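Local structure of NTD biosynthesis operon protein NtdA (Bacillus subtilis subsp. subtilis, 4K2I) at residues B[223-228]-B[239-244]; B[64-69]-B[422-427]. The protein catalyses the reversible, pyridoxal phosphate-dependent transamination of 3-dehydro-glucose 6-phosphate with glutamate to kanosamine 6-phosphate, a step in making kanosamine and the antibiotic neotrehalosadiamine. All coordinates share one frame; numbering follows the deposited sequence.

Contact 1 of 2, residues B[223-228]-B[239-244]. With PMP (4'-deoxy-4'-aminopyridoxal-5'-phosphate), chain M.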
# COMPACT_ATOMS: atom_id res chain seq x y z
N GLU B 223 7.19 -3.64 19.30
CA GLU B 223 7.71 -2.28 19.37
C GLU B 223 7.48 -1.51 18.08
O GLU B 223 7.61 -2.06 16.97
CB GLU B 223 9.18 -2.26 19.74
CG GLU B 223 10.06 -2.96 18.74
CD GLU B 223 11.50 -3.04 19.19
OE1 GLU B 223 12.23 -3.85 18.58
OE2 GLU B 223 11.92 -2.30 20.12
N ASP B 224 7.10 -0.25 18.23
CA ASP B 224 6.96 0.64 17.10
C ASP B 224 8.30 1.33 16.91
O ASP B 224 8.60 2.33 17.56
CB ASP B 224 5.84 1.66 17.36
CG ASP B 224 5.65 2.63 16.20
OD1 ASP B 224 6.50 2.67 15.28
OD2 ASP B 224 4.64 3.37 16.21
N ALA B 225 9.11 0.78 16.01
CA ALA B 225 10.42 1.35 15.69
C ALA B 225 10.37 2.02 14.33
O ALA B 225 11.38 2.10 13.62
CB ALA B 225 11.48 0.26 15.70
N CYS B 226 9.19 2.51 13.94
CA CYS B 226 9.05 3.11 12.63
C CYS B 226 9.99 4.30 12.39
O CYS B 226 10.35 4.58 11.25
CB CYS B 226 7.59 3.45 12.34
SG CYS B 226 6.61 1.93 12.15
N GLN B 227 10.42 4.97 13.46
CA GLN B 227 11.38 6.06 13.31
C GLN B 227 12.79 5.68 13.79
O GLN B 227 13.66 6.53 13.90
CB GLN B 227 10.91 7.31 14.09
CG GLN B 227 9.51 7.78 13.68
CD GLN B 227 9.06 9.02 14.43
OE1 GLN B 227 9.69 9.45 15.40
NE2 GLN B 227 7.96 9.59 13.99
N GLY B 228 13.02 4.40 14.07
CA GLY B 228 14.26 4.01 14.71
C GLY B 228 15.22 3.12 13.95
O GLY B 228 16.06 2.47 14.57
N ASP B 239 9.13 -9.21 20.96
CA ASP B 239 8.62 -10.33 20.18
C ASP B 239 8.50 -9.94 18.71
O ASP B 239 8.84 -10.71 17.83
CB ASP B 239 7.28 -10.81 20.72
CG ASP B 239 7.36 -11.23 22.16
OD1 ASP B 239 7.95 -12.30 22.43
OD2 ASP B 239 6.86 -10.49 23.03
N ILE B 240 8.00 -8.73 18.45
CA ILE B 240 7.91 -8.21 17.09
C ILE B 240 8.47 -6.80 17.00
O ILE B 240 8.18 -5.95 17.85
CB ILE B 240 6.46 -8.22 16.57
CG1 ILE B 240 6.01 -9.65 16.29
CG2 ILE B 240 6.31 -7.36 15.31
CD1 ILE B 240 4.79 -9.74 15.44
N THR B 241 9.28 -6.55 15.98
CA THR B 241 9.72 -5.19 15.65
C THR B 241 9.04 -4.70 14.37
O THR B 241 8.97 -5.43 13.38
CB THR B 241 11.24 -5.14 15.44
OG1 THR B 241 11.91 -5.60 16.63
CG2 THR B 241 11.68 -3.70 15.11
N THR B 242 8.54 -3.47 14.38
CA THR B 242 7.92 -2.90 13.19
C THR B 242 8.71 -1.69 12.68
O THR B 242 9.19 -0.89 13.47
CB THR B 242 6.44 -2.48 13.42
OG1 THR B 242 6.38 -1.45 14.42
CG2 THR B 242 5.62 -3.68 13.88
N LEU B 243 8.83 -1.58 11.36
CA LEU B 243 9.56 -0.50 10.72
C LEU B 243 8.66 0.16 9.68
O LEU B 243 7.74 -0.47 9.18
CB LEU B 243 10.82 -1.03 10.03
CG LEU B 243 11.92 -1.63 10.92
CD1 LEU B 243 12.99 -2.31 10.09
CD2 LEU B 243 12.55 -0.55 11.81
N SER B 244 8.93 1.44 9.40
CA SER B 244 8.33 2.13 8.26
C SER B 244 9.43 2.54 7.27
O SER B 244 10.52 2.93 7.69
CB SER B 244 7.62 3.40 8.72
OG SER B 244 7.31 4.19 7.58
N1 PMP M . 4.65 4.92 13.94
C2 PMP M . 5.37 6.10 13.95
C2A PMP M . 6.03 6.52 15.24
C3 PMP M . 5.45 6.85 12.76
O3 PMP M . 6.14 8.02 12.68
C4 PMP M . 4.82 6.41 11.61
C4A PMP M . 4.92 7.26 10.32
N4A PMP M . 5.09 8.71 10.58
C5 PMP M . 4.09 5.21 11.64
C6 PMP M . 4.02 4.48 12.81
C5A PMP M . 3.37 4.67 10.44
O4P PMP M . 4.28 4.33 9.42
P PMP M . 3.80 4.30 7.89
O1P PMP M . 2.43 3.68 7.83
O2P PMP M . 4.83 3.56 7.04
O3P PMP M . 3.62 5.77 7.43
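Glu223 and Thr241 run alongside each other, and the threonine hydroxyl meets the rim of the carboxylate: OG1 donates to the anti lone pair of Glu223 OE1 at 2.6 Å, while OE2 is held by His199. The second flat group is the pyridine ring of PMP. Cys226 CB lies over one of its faces, 3.7 Å from N1, and the same CB touches Ser244 CB at 3.6 Å. At the ring's edge, Asp224 OD2 comes within 2.7 Å of N1 and takes a bond from Thr156; OD1 accepts Cys226 N in an Asx turn. Gln227 NE2 donates to PMP O3 at 2.7 Å. This is the central sheet of a fold-type I aminotransferase, where two parallel strands end at the cofactor and an acidic residue faces the pyridine nitrogen. Glu223 O takes two bonds from Thr242, one from its N and one from OG1 (2.9 Å), which chi1 of 63° turns back toward the neighbouring strand. The last regular link is weak, Ala225 N to Thr242 O, as the first strand gives way to a turn. One residue beyond Leu243, Ser244 OG donates to the phosphate oxygen O2P at 2.6 Å.

Contact 2 of 2, residues B[64-69]-B[422-427]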
# COMPACT_ATOMS: atom_id res chain seq x y z
N ARG B 64 27.64 31.52 2.56
CA ARG B 64 26.46 31.52 1.70
C ARG B 64 25.28 32.14 2.46
O ARG B 64 24.90 31.66 3.53
CB ARG B 64 26.13 30.10 1.21
CG ARG B 64 24.98 30.01 0.24
CD ARG B 64 24.76 28.58 -0.25
NE ARG B 64 24.27 27.68 0.79
CZ ARG B 64 22.98 27.44 1.04
NH1 ARG B 64 22.03 28.04 0.34
NH2 ARG B 64 22.64 26.58 2.01
N GLU B 65 24.71 33.21 1.92
CA GLU B 65 23.66 33.92 2.62
C GLU B 65 22.41 33.06 2.73
O GLU B 65 22.00 32.40 1.78
CB GLU B 65 23.32 35.25 1.94
CG GLU B 65 22.45 36.13 2.83
CD GLU B 65 22.00 37.42 2.16
OE1 GLU B 65 21.92 38.44 2.88
OE2 GLU B 65 21.72 37.42 0.93
N ILE B 66 21.82 33.05 3.92
CA ILE B 66 20.61 32.28 4.12
C ILE B 66 19.50 33.15 4.68
O ILE B 66 19.64 33.74 5.75
CB ILE B 66 20.88 31.09 5.03
CG1 ILE B 66 21.72 30.09 4.25
CG2 ILE B 66 19.58 30.44 5.51
CD1 ILE B 66 22.28 29.09 5.09
N SER B 67 18.40 33.22 3.94
CA SER B 67 17.25 34.03 4.34
C SER B 67 16.05 33.19 4.83
O SER B 67 15.23 33.68 5.61
CB SER B 67 16.82 34.92 3.19
OG SER B 67 16.38 34.13 2.10
N LYS B 68 15.95 31.95 4.37
CA LYS B 68 14.90 31.04 4.83
C LYS B 68 15.51 29.70 5.21
O LYS B 68 16.48 29.25 4.59
CB LYS B 68 13.86 30.79 3.73
CG LYS B 68 13.22 32.03 3.14
CD LYS B 68 12.16 31.64 2.12
CE LYS B 68 11.53 32.85 1.45
NZ LYS B 68 10.44 32.46 0.51
N VAL B 69 14.94 29.06 6.23
CA VAL B 69 15.30 27.68 6.56
C VAL B 69 14.03 26.86 6.72
O VAL B 69 13.39 26.88 7.78
CB VAL B 69 16.19 27.57 7.82
CG1 VAL B 69 16.55 26.12 8.10
CG2 VAL B 69 17.45 28.37 7.64
N THR B 422 22.16 21.73 5.39
CA THR B 422 23.50 22.33 5.38
C THR B 422 23.91 22.90 6.75
O THR B 422 23.07 23.30 7.55
CB THR B 422 23.66 23.42 4.30
OG1 THR B 422 22.80 24.53 4.58
CG2 THR B 422 23.36 22.85 2.90
N LEU B 423 25.21 22.91 7.00
CA LEU B 423 25.73 23.47 8.24
C LEU B 423 25.49 24.97 8.30
O LEU B 423 25.28 25.51 9.37
CB LEU B 423 27.22 23.14 8.42
CG LEU B 423 27.56 21.65 8.43
CD1 LEU B 423 29.00 21.43 8.85
CD2 LEU B 423 26.62 20.88 9.35
N GLU B 424 25.51 25.66 7.16
CA GLU B 424 25.22 27.09 7.18
C GLU B 424 23.74 27.41 7.47
O GLU B 424 23.42 28.43 8.08
CB GLU B 424 25.74 27.82 5.93
CG GLU B 424 25.14 27.39 4.60
CD GLU B 424 25.84 26.21 3.98
OE1 GLU B 424 26.66 25.54 4.66
OE2 GLU B 424 25.57 25.94 2.79
N GLU B 425 22.82 26.54 7.05
CA GLU B 425 21.43 26.69 7.50
C GLU B 425 21.35 26.47 9.01
O GLU B 425 20.66 27.20 9.72
CB GLU B 425 20.50 25.70 6.81
CG GLU B 425 20.15 26.04 5.38
CD GLU B 425 19.57 24.84 4.65
OE1 GLU B 425 20.34 23.88 4.39
OE2 GLU B 425 18.36 24.84 4.35
N GLN B 426 22.06 25.45 9.48
CA GLN B 426 22.05 25.16 10.90
C GLN B 426 22.57 26.34 11.72
O GLN B 426 22.02 26.64 12.78
CB GLN B 426 22.85 23.89 11.20
CG GLN B 426 22.71 23.45 12.65
CD GLN B 426 23.50 22.20 12.95
OE1 GLN B 426 24.68 22.11 12.58
NE2 GLN B 426 22.86 21.23 13.60
N ASP B 427 23.63 26.99 11.24
CA ASP B 427 24.14 28.20 11.89
C ASP B 427 23.01 29.21 12.10
O ASP B 427 22.81 29.72 13.21
CB ASP B 427 25.27 28.85 11.09
CG ASP B 427 26.53 28.00 11.05
OD1 ASP B 427 26.66 27.08 11.89
OD2 ASP B 427 27.39 28.26 10.20
O HOH W 1 17.51 27.07 3.05
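Arg64 reaches from an irregular segment to the start of helix 423-438, where Thr422 and Glu425 form a capping box. Its CB points toward the helix; with CG anti to the backbone N (chi1 -176°) and the next torsion also extended, the aliphatic part runs straight out to CD, which comes 4.1 Å from Glu424 OE2. There the chain bends at chi3 and brings the guanidinium in beside the glutamate. NE donates to Glu424 OE2 at 3.0 Å, and NH2 reaches the same oxygen at 3.1 Å, a side-on salt bridge in which two nitrogens grip one atom. That oxygen lies in the guanidinium plane, yet the carboxylate is turned 76° against it. The tip, NH2, also gives a weak bond to Thr422 OG1. Arginine suits the place because its long arm ends in donors set side by side in one plane; Ile66 CG1 lies over one face of the guanidinium, offset toward its rim. Glu424 OE1 is held separately by Gln61 N.

Threonine suits the N-cap because OG1 can accept from Glu425 N, at 3.2 Å, where the first turn has no earlier carbonyl to offer. In return Glu425 OE1 receives both Thr422 N and, at 2.6 Å, Thr422 OG1; Arg76 adds a salt bridge, so this oxygen of the buried Glu425 has three partners. Between the polar groups, branched apolar residues fill in. Ile66 pushes CD1 end-on against the helix backbone, 3.3 Å from Glu424 C, and Val69 lays CG2 4.1 Å from Glu425 CB. The other carboxylate oxygen, Glu425 OE2, works through a water: one molecule donates to it at 2.7 Å and to the carbonyl oxygen of Lys68.

In the fold
The contacts lie far apart, with centres about 33 Å from each other and nearest atoms about 17 Å, and they share no helix or strand. Contact 1 belongs to the mixed seven-stranded sheet, near the centre of the folded chain, and pairs strands 220-224 and 240-244, neighbours in both sequence and space. Contact 2 sits on the periphery: it brings a segment of the NtdA N-terminal domain against helix 423-438, near the C-terminus. Along the chain it therefore encloses contact 1, closing a loop of some 350 residues. One contact shapes the cofactor site inside the aminotransferase fold; the other joins a loop following the N-terminal helices to a late helix, away from the annotated sites.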